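Local atomic coordinates of CLIP-associating protein (Drosophila melanogaster, PDB entry 4G3A), a protein that tracks the plus ends of microtubules, stabilises dynamic microtubules and is required for mitotic spindle formation, the modelled chain being its N-terminal TOG-like domain. Residues 10-15 with 32-37; 40-45 with 77-82; 95-100 with 137-142; 105-110 with 145-150. All blocks are in the same frame, centred on the assembly; numbering follows the deposited sequence.

Interaction 1 of 4, residues 10-15 with 32-37; sequences DGFIQQ and VTFLSD
F12 and F34 carry this contact between helix 9-18 and helix 21-36, an aromatic pair in an offset edge-to-face arrangement. F12 turns its edge toward the face of F34; the ring centroids lie 5.6 Å apart and the planes stand at 62°. The touch is made on one side of the F12 ring, with its CE2 atom 3.9 Å from CG of F34 and equally close to CB there. With CG anti to the backbone N (chi1 179°), the F34 ring is set obliquely across the F12 ring.

The two helices follow each other through a short turn and open the all-helical array of the TOG-like domain. Apolar packing continues around the pair: F12 also rests on L27 and L31 of helix 21-36 and on P6 from the N-terminal tail, and F34 touches L9, which likewise meets L35.

The polar bond next to the pair comes from the backbone of F34. Its carbonyl oxygen accepts a hydrogen bond from ND2 of N40, so that the end of helix 21-36 is joined to the loop that follows it.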
loop_
_atom_site.group_PDB
_atom_site.type_symbol
_atom_site.label_atom_id
_atom_site.label_comp_id
_atom_site.label_asym_id
_atom_site.label_seq_id
_atom_site.Cartn_x
_atom_site.Cartn_y
_atom_site.Cartn_z
ATOM N N ASP A 10 -8.053 -26.623 -0.552
ATOM C CA ASP A 10 -7.056 -27.687 -0.587
ATOM C C ASP A 10 -6.710 -28.065 -2.022
ATOM O O ASP A 10 -5.547 -28.313 -2.347
ATOM C CB ASP A 10 -7.542 -28.910 0.196
ATOM C CG ASP A 10 -7.365 -28.745 1.694
ATOM O OD1 ASP A 10 -6.316 -28.205 2.109
ATOM O OD2 ASP A 10 -8.267 -29.158 2.454
ATOM N N GLY A 11 -7.725 -28.096 -2.879
ATOM C CA GLY A 11 -7.528 -28.347 -4.295
ATOM C C GLY A 11 -6.606 -27.334 -4.957
ATOM O O GLY A 11 -5.717 -27.708 -5.722
ATOM N N PHE A 12 -6.819 -26.047 -4.680
ATOM C CA PHE A 12 -5.944 -25.014 -5.220
ATOM C C PHE A 12 -4.521 -25.206 -4.706
ATOM O O PHE A 12 -3.564 -25.203 -5.476
ATOM C CB PHE A 12 -6.443 -23.609 -4.845
ATOM C CG PHE A 12 -7.575 -23.115 -5.704
ATOM C CD1 PHE A 12 -7.332 -22.629 -6.980
ATOM C CD2 PHE A 12 -8.879 -23.127 -5.232
ATOM C CE1 PHE A 12 -8.372 -22.174 -7.774
ATOM C CE2 PHE A 12 -9.923 -22.673 -6.020
ATOM C CZ PHE A 12 -9.670 -22.198 -7.293
ATOM N N ILE A 13 -4.390 -25.369 -3.393
ATOM C CA ILE A 13 -3.083 -25.508 -2.761
ATOM C C ILE A 13 -2.268 -26.650 -3.380
ATOM O O ILE A 13 -1.086 -26.492 -3.675
ATOM C CB ILE A 13 -3.227 -25.747 -1.248
ATOM C CG1 ILE A 13 -3.839 -24.518 -0.569
ATOM C CG2 ILE A 13 -1.879 -26.102 -0.634
ATOM C CD1 ILE A 13 -4.506 -24.819 0.761
ATOM N N GLN A 14 -2.909 -27.794 -3.584
ATOM C CA GLN A 14 -2.211 -28.963 -4.113
ATOM C C GLN A 14 -1.685 -28.742 -5.531
ATOM O O GLN A 14 -0.578 -29.164 -5.865
ATOM C CB GLN A 14 -3.120 -30.195 -4.056
ATOM C CG GLN A 14 -3.483 -30.609 -2.638
ATOM C CD GLN A 14 -4.761 -31.418 -2.567
ATOM O OE1 GLN A 14 -5.510 -31.509 -3.541
ATOM N NE2 GLN A 14 -5.022 -32.011 -1.404
ATOM N N GLN A 15 -2.473 -28.059 -6.352
ATOM C CA GLN A 15 -2.175 -27.930 -7.770
ATOM C C GLN A 15 -1.238 -26.772 -8.093
ATOM O O GLN A 15 -0.705 -26.692 -9.200
ATOM C CB GLN A 15 -3.475 -27.775 -8.552
ATOM C CG GLN A 15 -3.427 -28.369 -9.937
ATOM C CD GLN A 15 -4.677 -28.064 -10.733
ATOM O OE1 GLN A 15 -5.792 -28.104 -10.206
ATOM N NE2 GLN A 15 -4.497 -27.749 -12.013
ATOM N N VAL A 32 -8.824 -16.306 -7.209
ATOM C CA VAL A 32 -9.425 -15.020 -6.862
ATOM C C VAL A 32 -10.959 -15.072 -6.943
ATOM O O VAL A 32 -11.658 -14.649 -6.021
ATOM C CB VAL A 32 -8.879 -13.878 -7.742
ATOM C CG1 VAL A 32 -9.621 -12.588 -7.442
ATOM C CG2 VAL A 32 -7.385 -13.701 -7.512
ATOM N N THR A 33 -11.480 -15.615 -8.038
ATOM C CA THR A 33 -12.922 -15.775 -8.182
ATOM C C THR A 33 -13.505 -16.553 -7.009
ATOM O O THR A 33 -14.524 -16.166 -6.438
ATOM C CB THR A 33 -13.276 -16.503 -9.483
ATOM O OG1 THR A 33 -12.922 -15.676 -10.599
ATOM C CG2 THR A 33 -14.766 -16.811 -9.533
ATOM N N PHE A 34 -12.847 -17.646 -6.653
ATOM C CA PHE A 34 -13.302 -18.505 -5.567
ATOM C C PHE A 34 -13.386 -17.737 -4.254
ATOM O O PHE A 34 -14.418 -17.741 -3.589
ATOM C CB PHE A 34 -12.353 -19.699 -5.414
ATOM C CG PHE A 34 -12.733 -20.637 -4.304
ATOM C CD1 PHE A 34 -13.528 -21.746 -4.559
ATOM C CD2 PHE A 34 -12.296 -20.413 -3.006
ATOM C CE1 PHE A 34 -13.883 -22.618 -3.539
ATOM C CE2 PHE A 34 -12.647 -21.277 -1.979
ATOM C CZ PHE A 34 -13.437 -22.385 -2.249
ATOM N N LEU A 35 -12.288 -17.079 -3.884
ATOM C CA LEU A 35 -12.215 -16.337 -2.629
ATOM C C LEU A 35 -13.149 -15.131 -2.609
ATOM O O LEU A 35 -13.554 -14.668 -1.539
ATOM C CB LEU A 35 -10.776 -15.869 -2.373
ATOM C CG LEU A 35 -9.737 -16.969 -2.149
ATOM C CD1 LEU A 35 -8.364 -16.357 -1.981
ATOM C CD2 LEU A 35 -10.090 -17.811 -0.941
ATOM N N SER A 36 -13.479 -14.606 -3.787
ATOM C CA SER A 36 -14.321 -13.414 -3.864
ATOM C C SER A 36 -15.780 -13.709 -3.511
ATOM O O SER A 36 -16.498 -12.847 -3.003
ATOM C CB SER A 36 -14.230 -12.787 -5.253
ATOM O OG SER A 36 -12.911 -12.332 -5.508
ATOM N N ASP A 37 -16.207 -14.936 -3.776
ATOM C CA ASP A 37 -17.589 -15.336 -3.543
ATOM C C ASP A 37 -17.778 -15.772 -2.087
ATOM O O ASP A 37 -17.259 -16.804 -1.670
ATOM C CB ASP A 37 -17.945 -16.478 -4.499
ATOM C CG ASP A 37 -19.425 -16.816 -4.494
ATOM O OD1 ASP A 37 -20.136 -16.381 -3.566
ATOM O OD2 ASP A 37 -19.874 -17.525 -5.419
#

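Interaction 2 of 4, residues 40-45 with 77-82; sequences NSIVCT and IKRLGS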
loop_
_atom_site.group_PDB
_atom_site.type_symbol
_atom_site.label_atom_id
_atom_site.label_comp_id
_atom_site.label_asym_id
_atom_site.label_seq_id
_atom_site.Cartn_x
_atom_site.Cartn_y
_atom_site.Cartn_z
ATOM N N ASN A 40 -18.532 -19.320 -1.093
ATOM C CA ASN A 40 -17.457 -20.301 -1.058
ATOM C C ASN A 40 -16.809 -20.341 0.318
ATOM O O ASN A 40 -16.716 -19.318 0.997
ATOM C CB ASN A 40 -16.413 -20.004 -2.134
ATOM C CG ASN A 40 -16.936 -20.247 -3.535
ATOM O OD1 ASN A 40 -17.903 -20.986 -3.732
ATOM N ND2 ASN A 40 -16.294 -19.631 -4.522
ATOM N N SER A 41 -16.358 -21.521 0.728
ATOM C CA SER A 41 -15.738 -21.679 2.043
ATOM C C SER A 41 -14.217 -21.676 1.943
ATOM O O SER A 41 -13.663 -22.161 0.959
ATOM C CB SER A 41 -16.207 -22.983 2.691
ATOM O OG SER A 41 -15.454 -23.283 3.850
ATOM N N ILE A 42 -13.546 -21.126 2.954
ATOM C CA ILE A 42 -12.084 -21.153 2.989
ATOM C C ILE A 42 -11.555 -22.213 3.945
ATOM O O ILE A 42 -10.416 -22.127 4.417
ATOM C CB ILE A 42 -11.440 -19.792 3.334
ATOM C CG1 ILE A 42 -12.054 -19.199 4.595
ATOM C CG2 ILE A 42 -11.571 -18.820 2.175
ATOM C CD1 ILE A 42 -11.214 -18.161 5.257
ATOM N N VAL A 43 -12.385 -23.209 4.241
ATOM C CA VAL A 43 -11.896 -24.369 4.964
ATOM C C VAL A 43 -10.745 -24.957 4.159
ATOM O O VAL A 43 -10.820 -25.048 2.939
ATOM C CB VAL A 43 -12.984 -25.446 5.135
ATOM C CG1 VAL A 43 -12.376 -26.726 5.689
ATOM C CG2 VAL A 43 -14.090 -24.946 6.053
ATOM N N CYS A 44 -9.673 -25.328 4.843
ATOM C CA CYS A 44 -8.576 -26.051 4.217
ATOM C C CYS A 44 -7.762 -26.743 5.305
ATOM O O CYS A 44 -8.073 -26.629 6.491
ATOM C CB CYS A 44 -7.693 -25.124 3.370
ATOM S SG CYS A 44 -6.826 -23.817 4.283
ATOM N N THR A 45 -6.715 -27.453 4.901
ATOM C CA THR A 45 -5.867 -28.162 5.848
ATOM C C THR A 45 -5.087 -27.196 6.720
ATOM O O THR A 45 -5.121 -27.290 7.946
ATOM C CB THR A 45 -4.879 -29.090 5.129
ATOM O OG1 THR A 45 -5.590 -30.203 4.578
ATOM C CG2 THR A 45 -3.822 -29.597 6.100
ATOM N N ILE A 77 -7.500 -11.250 3.267
ATOM C CA ILE A 77 -7.574 -10.190 4.262
ATOM C C ILE A 77 -9.033 -9.910 4.594
ATOM O O ILE A 77 -9.399 -9.812 5.761
ATOM C CB ILE A 77 -6.914 -8.893 3.761
ATOM C CG1 ILE A 77 -5.397 -9.051 3.711
ATOM C CG2 ILE A 77 -7.278 -7.717 4.653
ATOM C CD1 ILE A 77 -4.756 -8.072 2.773
ATOM N N LYS A 78 -9.864 -9.772 3.563
ATOM C CA LYS A 78 -11.284 -9.509 3.772
ATOM C C LYS A 78 -11.959 -10.615 4.577
ATOM O O LYS A 78 -12.766 -10.336 5.460
ATOM C CB LYS A 78 -12.000 -9.316 2.439
ATOM C CG LYS A 78 -11.588 -8.067 1.706
ATOM C CD LYS A 78 -12.213 -8.040 0.339
ATOM C CE LYS A 78 -11.469 -7.096 -0.573
ATOM N NZ LYS A 78 -12.076 -7.133 -1.929
ATOM N N ARG A 79 -11.619 -11.868 4.285
ATOM C CA ARG A 79 -12.213 -13.001 4.996
ATOM C C ARG A 79 -11.612 -13.207 6.379
ATOM O O ARG A 79 -12.313 -13.611 7.308
ATOM C CB ARG A 79 -12.030 -14.298 4.209
ATOM C CG ARG A 79 -12.786 -14.364 2.915
ATOM C CD ARG A 79 -12.593 -15.718 2.303
ATOM N NE ARG A 79 -13.409 -15.893 1.111
ATOM C CZ ARG A 79 -14.525 -16.612 1.067
ATOM N NH1 ARG A 79 -14.969 -17.239 2.154
ATOM N NH2 ARG A 79 -15.195 -16.703 -0.070
ATOM N N LEU A 80 -10.312 -12.953 6.507
ATOM C CA LEU A 80 -9.584 -13.284 7.733
ATOM C C LEU A 80 -9.548 -12.153 8.750
ATOM O O LEU A 80 -9.429 -12.394 9.952
ATOM C CB LEU A 80 -8.155 -13.708 7.408
ATOM C CG LEU A 80 -7.897 -15.208 7.299
ATOM C CD1 LEU A 80 -8.957 -15.865 6.446
ATOM C CD2 LEU A 80 -6.509 -15.467 6.744
ATOM N N GLY A 81 -9.629 -10.920 8.273
ATOM C CA GLY A 81 -9.558 -9.779 9.167
ATOM C C GLY A 81 -8.292 -9.851 9.994
ATOM O O GLY A 81 -7.219 -10.119 9.459
ATOM N N SER A 82 -8.415 -9.637 11.301
ATOM C CA SER A 82 -7.238 -9.569 12.166
ATOM C C SER A 82 -6.427 -10.858 12.136
ATOM O O SER A 82 -5.234 -10.853 12.430
ATOM C CB SER A 82 -7.618 -9.187 13.610
ATOM O OG SER A 82 -8.390 -10.195 14.243
#
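I42 is wedged against R79 and L80 at the close-packed centre of this contact, where the loop 40-45 meets the last turn of helix 63-80. Its CG2 lies 3.3 Å from CD of R79, the two side chains sliding past each other in opposite directions. The other branch is also close: CD1 of I42 lies 3.4 Å from CD1 of L80, inside usual van der Waals contact. With CG1 between its backbone N and carbonyl carbon (chi1 51°), I42 turns CG2 to R79 and CD1 to L80.

The polar part is looser. The R79 chain, extended from CG to NE, brings the edge of its guanidinium to the N40 carbonyl. NH1 donates to N40 O at 3.0 Å with a bent N-H...O angle of 141°, and the bond from NH2 to the same oxygen is weak. NE of R79 donates to L35 O, and ND2 of the N40 side chain turns elsewhere, to F34 O. A leucine in place of R79 would probably leave N40 O and L35 O without these donors, freeing the loop to shift. On the solvent side lies exposed S41, whose OG accepts from V43 N at 3.1 Å in an ST turn.

The arrangement belongs to the HEAT-repeat solenoid of the TOG domain: the loop leading into the repeat 44-82 packs against the C-terminal turn of helix 63-80, within that repeat.

Interaction 3 of 4, residues 95-100 with 137-142; sequences VIDRLG and FKHKNA
G100 and N141, the latter just before helix 142-159, bring their backbones to 6.4 Å between CA atoms, the closest pair of CA atoms across the segments. A CB at G100 would point toward N141 and would probably crowd its CG.

The main polar link is between D97 and H139. NE2 of H139 donates to OD1 of D97 at 3.2 Å with a nearly straight N-H...O angle of 171°. The carboxylate oxygen lies in the plane of the imidazole and is met almost in line with its C-O bond, although the carboxylate plane stands at 79° to the ring. The second ring nitrogen is used as well: ND1 accepts the backbone N-H of N141 at 3.0 Å, also in the ring plane. Gripped at both nitrogens, the imidazole has its rotation fixed.

This histidine therefore joins the end of a HEAT-repeat helix, in the repeat 85-123, to the loop between helices 125-136 and 142-159 of the TOG domain. The same loop supplies an N-cap: the side chain of N141 accepts from the backbone N of K143 through OD1. Its CG, anti to its backbone N (chi1 -174°), extends the amide toward G100, where a water donates to G100 O at 2.7 Å and receives a weak bond from ND2 of N141.

Apolar packing is slight, with CG2 of I96 lying 4.1 Å from CD2 of H139; I96 itself continues onto L132 and C136 of helix 125-136. NZ of K140 stays 5.2 Å from OD1 of D97, too far to touch but probably favourable for that carboxylate.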
loop_
_atom_site.group_PDB
_atom_site.type_symbol
_atom_site.label_atom_id
_atom_site.label_comp_id
_atom_site.label_asym_id
_atom_site.label_seq_id
_atom_site.Cartn_x
_atom_site.Cartn_y
_atom_site.Cartn_z
ATOM N N VAL A 95 4.864 -6.656 -1.222
ATOM C CA VAL A 95 3.811 -5.748 -1.637
ATOM C C VAL A 95 4.405 -4.356 -1.819
ATOM O O VAL A 95 4.108 -3.664 -2.785
ATOM C CB VAL A 95 2.703 -5.687 -0.596
ATOM C CG1 VAL A 95 1.659 -4.659 -1.012
ATOM C CG2 VAL A 95 2.076 -7.079 -0.442
ATOM N N ILE A 96 5.262 -3.967 -0.887
ATOM C CA ILE A 96 5.982 -2.702 -0.990
ATOM C C ILE A 96 6.728 -2.604 -2.318
ATOM O O ILE A 96 6.571 -1.623 -3.050
ATOM C CB ILE A 96 6.972 -2.535 0.181
ATOM C CG1 ILE A 96 6.201 -2.269 1.480
ATOM C CG2 ILE A 96 7.981 -1.400 -0.111
ATOM C CD1 ILE A 96 7.079 -2.250 2.720
ATOM N N ASP A 97 7.530 -3.623 -2.632
ATOM C CA ASP A 97 8.248 -3.662 -3.901
ATOM C C ASP A 97 7.313 -3.486 -5.097
ATOM O O ASP A 97 7.686 -2.863 -6.086
ATOM C CB ASP A 97 9.035 -4.970 -4.050
ATOM C CG ASP A 97 10.291 -4.998 -3.193
ATOM O OD1 ASP A 97 10.720 -3.924 -2.710
ATOM O OD2 ASP A 97 10.843 -6.092 -2.997
ATOM N N ARG A 98 6.105 -4.034 -5.014
ATOM C CA ARG A 98 5.162 -3.922 -6.126
ATOM C C ARG A 98 4.577 -2.512 -6.264
ATOM O O ARG A 98 3.963 -2.183 -7.286
ATOM C CB ARG A 98 4.039 -4.943 -5.990
ATOM C CG ARG A 98 4.486 -6.393 -6.134
ATOM C CD ARG A 98 4.894 -6.721 -7.567
ATOM N NE ARG A 98 5.520 -8.043 -7.662
ATOM C CZ ARG A 98 5.899 -8.620 -8.803
ATOM N NH1 ARG A 98 5.716 -8.003 -9.966
ATOM N NH2 ARG A 98 6.463 -9.824 -8.785
ATOM N N LEU A 99 4.760 -1.675 -5.247
ATOM C CA LEU A 99 4.345 -0.284 -5.395
ATOM C C LEU A 99 5.176 0.335 -6.504
ATOM O O LEU A 99 4.756 1.298 -7.135
ATOM C CB LEU A 99 4.531 0.504 -4.094
ATOM C CG LEU A 99 3.623 0.108 -2.932
ATOM C CD1 LEU A 99 4.034 0.869 -1.676
ATOM C CD2 LEU A 99 2.151 0.349 -3.275
ATOM N N GLY A 100 6.352 -0.238 -6.750
ATOM C CA GLY A 100 7.256 0.285 -7.759
ATOM C C GLY A 100 7.154 -0.410 -9.105
ATOM O O GLY A 100 7.954 -0.160 -10.008
ATOM N N PHE A 137 10.310 5.509 2.612
ATOM C CA PHE A 137 10.786 6.876 2.464
ATOM C C PHE A 137 12.122 6.887 1.719
ATOM O O PHE A 137 12.388 7.775 0.918
ATOM C CB PHE A 137 10.922 7.587 3.820
ATOM C CG PHE A 137 9.658 8.293 4.275
ATOM C CD1 PHE A 137 9.062 9.257 3.477
ATOM C CD2 PHE A 137 9.087 8.004 5.511
ATOM C CE1 PHE A 137 7.901 9.919 3.890
ATOM C CE2 PHE A 137 7.924 8.659 5.940
ATOM C CZ PHE A 137 7.332 9.618 5.120
ATOM N N LYS A 138 12.956 5.888 1.971
ATOM C CA LYS A 138 14.271 5.830 1.335
ATOM C C LYS A 138 14.425 4.654 0.365
ATOM O O LYS A 138 15.531 4.240 0.065
ATOM C CB LYS A 138 15.366 5.787 2.397
ATOM C CG LYS A 138 15.345 6.980 3.343
ATOM C CD LYS A 138 16.593 7.000 4.229
ATOM C CE LYS A 138 16.547 8.134 5.240
ATOM N NZ LYS A 138 16.529 9.488 4.605
ATOM N N HIS A 139 13.316 4.123 -0.133
ATOM C CA HIS A 139 13.382 3.060 -1.138
ATOM C C HIS A 139 14.172 3.515 -2.374
ATOM O O HIS A 139 14.135 4.695 -2.764
ATOM C CB HIS A 139 11.975 2.618 -1.538
ATOM C CG HIS A 139 11.929 1.249 -2.165
ATOM N ND1 HIS A 139 12.376 1.010 -3.435
ATOM C CD2 HIS A 139 11.484 0.065 -1.676
ATOM C CE1 HIS A 139 12.208 -0.281 -3.723
ATOM N NE2 HIS A 139 11.675 -0.868 -2.666
ATOM N N LYS A 140 14.896 2.581 -2.985
ATOM C CA LYS A 140 15.752 2.891 -4.128
ATOM C C LYS A 140 14.947 3.283 -5.369
ATOM O O LYS A 140 15.439 4.008 -6.248
ATOM C CB LYS A 140 16.637 1.687 -4.473
ATOM C CG LYS A 140 15.864 0.512 -5.045
ATOM C CD LYS A 140 16.818 -0.645 -5.384
ATOM C CE LYS A 140 16.054 -1.872 -5.843
ATOM N NZ LYS A 140 15.246 -2.445 -4.735
ATOM N N ASN A 141 13.707 2.812 -5.424
ATOM C CA ASN A 141 12.844 3.056 -6.568
ATOM C C ASN A 141 11.950 4.282 -6.324
ATOM O O ASN A 141 11.192 4.309 -5.357
ATOM C CB ASN A 141 12.006 1.804 -6.836
ATOM C CG ASN A 141 11.175 1.915 -8.097
ATOM O OD1 ASN A 141 10.320 2.790 -8.221
ATOM N ND2 ASN A 141 11.413 1.013 -9.038
ATOM N N ALA A 142 12.062 5.295 -7.186
ATOM C CA ALA A 142 11.308 6.539 -7.023
ATOM C C ALA A 142 9.799 6.301 -7.053
ATOM O O ALA A 142 9.037 7.059 -6.460
ATOM C CB ALA A 142 11.704 7.560 -8.100
HETATM O O HOH W 1 9.385 1.429 -11.682
#

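Interaction 4 of 4, residues 105-110 with 145-150; sequences TVREKA and REEFLQ
OE2 of E147 meets the edge of the R107 guanidinium, near its plane, with the carboxylate and guanidinium turned 39° apart. At the same edge, in the guanidinium plane, sits a water.

The salt bridge runs from NE of R107 to OE2 of E147 at 3.3 Å, and its hydrogen bond is weak, bent to 133° at the hydrogen. The water reinforces it from the side: it accepts from NE of R107 and donates to OE2 of E147 at 2.8 Å, closing a small triangle. The two side chains cross at about a right angle. R107 folds back at chi3 (-60°), which carries NE round toward the neighbouring helix, and E147 is bent at chi2 to meet it. The CD methylene of R107 also lies 3.6 Å from OE2 of E147.

Both groups have further partners. NH1 of R107 donates to D101 O, and OE1 of E147 accepts from the side-chain amide of Q111, one turn along the helix from R107. An alanine in place of E147 would probably leave NE of R107 without its charged mate and the Q111 amide without its acceptor.

The backbones stay apart, CA of R107 lying 8.2 Å from CA of E147, so these long polar side chains span the distance at the surface. The contact is a lateral salt bridge between two helices, 104-119 of the HEAT repeat 85-123 and 142-159, in the helical solenoid of a TOG domain.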
loop_
_atom_site.group_PDB
_atom_site.type_symbol
_atom_site.label_atom_id
_atom_site.label_comp_id
_atom_site.label_asym_id
_atom_site.label_seq_id
_atom_site.Cartn_x
_atom_site.Cartn_y
_atom_site.Cartn_z
ATOM N N THR A 105 -1.597 -1.407 -13.223
ATOM C CA THR A 105 -2.608 -2.218 -12.547
ATOM C C THR A 105 -2.007 -2.985 -11.373
ATOM O O THR A 105 -2.691 -3.272 -10.394
ATOM C CB THR A 105 -3.320 -3.231 -13.497
ATOM O OG1 THR A 105 -2.371 -4.166 -14.026
ATOM C CG2 THR A 105 -4.033 -2.516 -14.640
ATOM N N VAL A 106 -0.729 -3.333 -11.477
ATOM C CA VAL A 106 -0.056 -4.011 -10.377
ATOM C C VAL A 106 0.088 -3.071 -9.175
ATOM O O VAL A 106 -0.191 -3.454 -8.039
ATOM C CB VAL A 106 1.316 -4.586 -10.811
ATOM C CG1 VAL A 106 2.106 -5.038 -9.614
ATOM C CG2 VAL A 106 1.123 -5.756 -11.770
ATOM N N ARG A 107 0.500 -1.834 -9.422
ATOM C CA ARG A 107 0.600 -0.861 -8.333
ATOM C C ARG A 107 -0.766 -0.659 -7.681
ATOM O O ARG A 107 -0.878 -0.542 -6.460
ATOM C CB ARG A 107 1.137 0.474 -8.850
ATOM C CG ARG A 107 2.507 0.372 -9.502
ATOM C CD ARG A 107 3.130 1.746 -9.685
ATOM N NE ARG A 107 2.301 2.599 -10.529
ATOM C CZ ARG A 107 2.367 2.619 -11.857
ATOM N NH1 ARG A 107 3.224 1.831 -12.489
ATOM N NH2 ARG A 107 1.575 3.421 -12.552
ATOM N N GLU A 108 -1.806 -0.620 -8.505
ATOM C CA GLU A 108 -3.169 -0.421 -8.017
ATOM C C GLU A 108 -3.557 -1.502 -7.025
ATOM O O GLU A 108 -3.991 -1.217 -5.908
ATOM C CB GLU A 108 -4.160 -0.441 -9.178
ATOM C CG GLU A 108 -4.295 0.868 -9.919
ATOM C CD GLU A 108 -4.997 0.698 -11.257
ATOM O OE1 GLU A 108 -5.623 -0.365 -11.472
ATOM O OE2 GLU A 108 -4.916 1.627 -12.092
ATOM N N LYS A 109 -3.396 -2.752 -7.444
ATOM C CA LYS A 109 -3.797 -3.873 -6.603
ATOM C C LYS A 109 -2.942 -3.933 -5.344
ATOM O O LYS A 109 -3.414 -4.339 -4.286
ATOM C CB LYS A 109 -3.755 -5.192 -7.375
ATOM C CG LYS A 109 -4.660 -5.213 -8.609
ATOM C CD LYS A 109 -6.106 -4.901 -8.246
ATOM C CE LYS A 109 -7.007 -4.892 -9.480
ATOM N NZ LYS A 109 -8.386 -4.478 -9.138
ATOM N N ALA A 110 -1.687 -3.507 -5.457
ATOM C CA ALA A 110 -0.824 -3.410 -4.286
ATOM C C ALA A 110 -1.345 -2.337 -3.321
ATOM O O ALA A 110 -1.467 -2.573 -2.116
ATOM C CB ALA A 110 0.607 -3.109 -4.707
ATOM N N ARG A 145 8.695 5.453 -3.619
ATOM C CA ARG A 145 8.675 6.646 -2.771
ATOM C C ARG A 145 7.430 7.481 -3.076
ATOM O O ARG A 145 6.741 7.934 -2.175
ATOM C CB ARG A 145 9.966 7.456 -2.938
ATOM C CG ARG A 145 11.247 6.616 -2.689
ATOM C CD ARG A 145 12.479 7.501 -2.489
ATOM N NE ARG A 145 12.825 8.314 -3.650
ATOM C CZ ARG A 145 13.544 7.883 -4.688
ATOM N NH1 ARG A 145 13.968 6.627 -4.732
ATOM N NH2 ARG A 145 13.828 8.706 -5.692
ATOM N N GLU A 146 7.125 7.653 -4.356
ATOM C CA GLU A 146 5.948 8.412 -4.759
ATOM C C GLU A 146 4.631 7.730 -4.366
ATOM O O GLU A 146 3.702 8.383 -3.889
ATOM C CB GLU A 146 5.959 8.634 -6.266
ATOM C CG GLU A 146 4.761 9.434 -6.741
ATOM C CD GLU A 146 4.724 9.583 -8.241
ATOM O OE1 GLU A 146 5.594 8.996 -8.916
ATOM O OE2 GLU A 146 3.824 10.286 -8.743
ATOM N N GLU A 147 4.549 6.419 -4.589
ATOM C CA GLU A 147 3.343 5.672 -4.253
ATOM C C GLU A 147 3.075 5.731 -2.751
ATOM O O GLU A 147 1.931 5.907 -2.322
ATOM C CB GLU A 147 3.443 4.214 -4.736
ATOM C CG GLU A 147 3.291 4.035 -6.241
ATOM C CD GLU A 147 1.873 4.300 -6.720
ATOM O OE1 GLU A 147 0.931 4.198 -5.897
ATOM O OE2 GLU A 147 1.702 4.602 -7.918
ATOM N N PHE A 148 4.132 5.591 -1.956
ATOM C CA PHE A 148 3.970 5.621 -0.516
ATOM C C PHE A 148 3.388 6.946 -0.028
ATOM O O PHE A 148 2.521 6.951 0.850
ATOM C CB PHE A 148 5.267 5.284 0.228
ATOM C CG PHE A 148 5.159 5.483 1.716
ATOM C CD1 PHE A 148 4.174 4.821 2.440
ATOM C CD2 PHE A 148 6.010 6.368 2.382
ATOM C CE1 PHE A 148 4.045 5.019 3.799
ATOM C CE2 PHE A 148 5.890 6.566 3.753
ATOM C CZ PHE A 148 4.913 5.889 4.456
ATOM N N LEU A 149 3.846 8.062 -0.600
ATOM C CA LEU A 149 3.258 9.361 -0.259
ATOM C C LEU A 149 1.759 9.321 -0.533
ATOM O O LEU A 149 0.969 9.831 0.254
ATOM C CB LEU A 149 3.941 10.507 -1.016
ATOM C CG LEU A 149 5.388 10.778 -0.574
ATOM C CD1 LEU A 149 6.106 11.721 -1.529
ATOM C CD2 LEU A 149 5.458 11.302 0.864
ATOM N N GLN A 150 1.369 8.680 -1.631
ATOM C CA GLN A 150 -0.044 8.580 -1.976
ATOM C C GLN A 150 -0.792 7.688 -0.985
ATOM O O GLN A 150 -1.956 7.939 -0.666
ATOM C CB GLN A 150 -0.211 8.075 -3.411
ATOM C CG GLN A 150 -1.655 8.022 -3.884
ATOM C CD GLN A 150 -2.272 9.393 -4.037
ATOM O OE1 GLN A 150 -3.364 9.660 -3.516
ATOM N NE2 GLN A 150 -1.576 10.279 -4.746
HETATM O O HOH W 2 -0.371 4.267 -9.710
#

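From the N terminus, interaction 1 closes the hairpin of helices 9-18 and 21-36, and interaction 2 follows in series, closing a longer span from the loop at 40-45 to the end of helix 63-80. They lie about 11 Å apart between centres and touch, T45 N bonding to the D10 carboxylate. Farther along the chain, interactions 3 and 4 cross, their segments alternating in sequence, with centres about 9 Å apart; H139 O receives NH1 of R145, joining them. Interaction 3 ties helix 88-98 to the loop before helix 142-159, and interaction 4 ties helix 104-119 to that helix itself, about 25 to 29 Å from the first pair between centres.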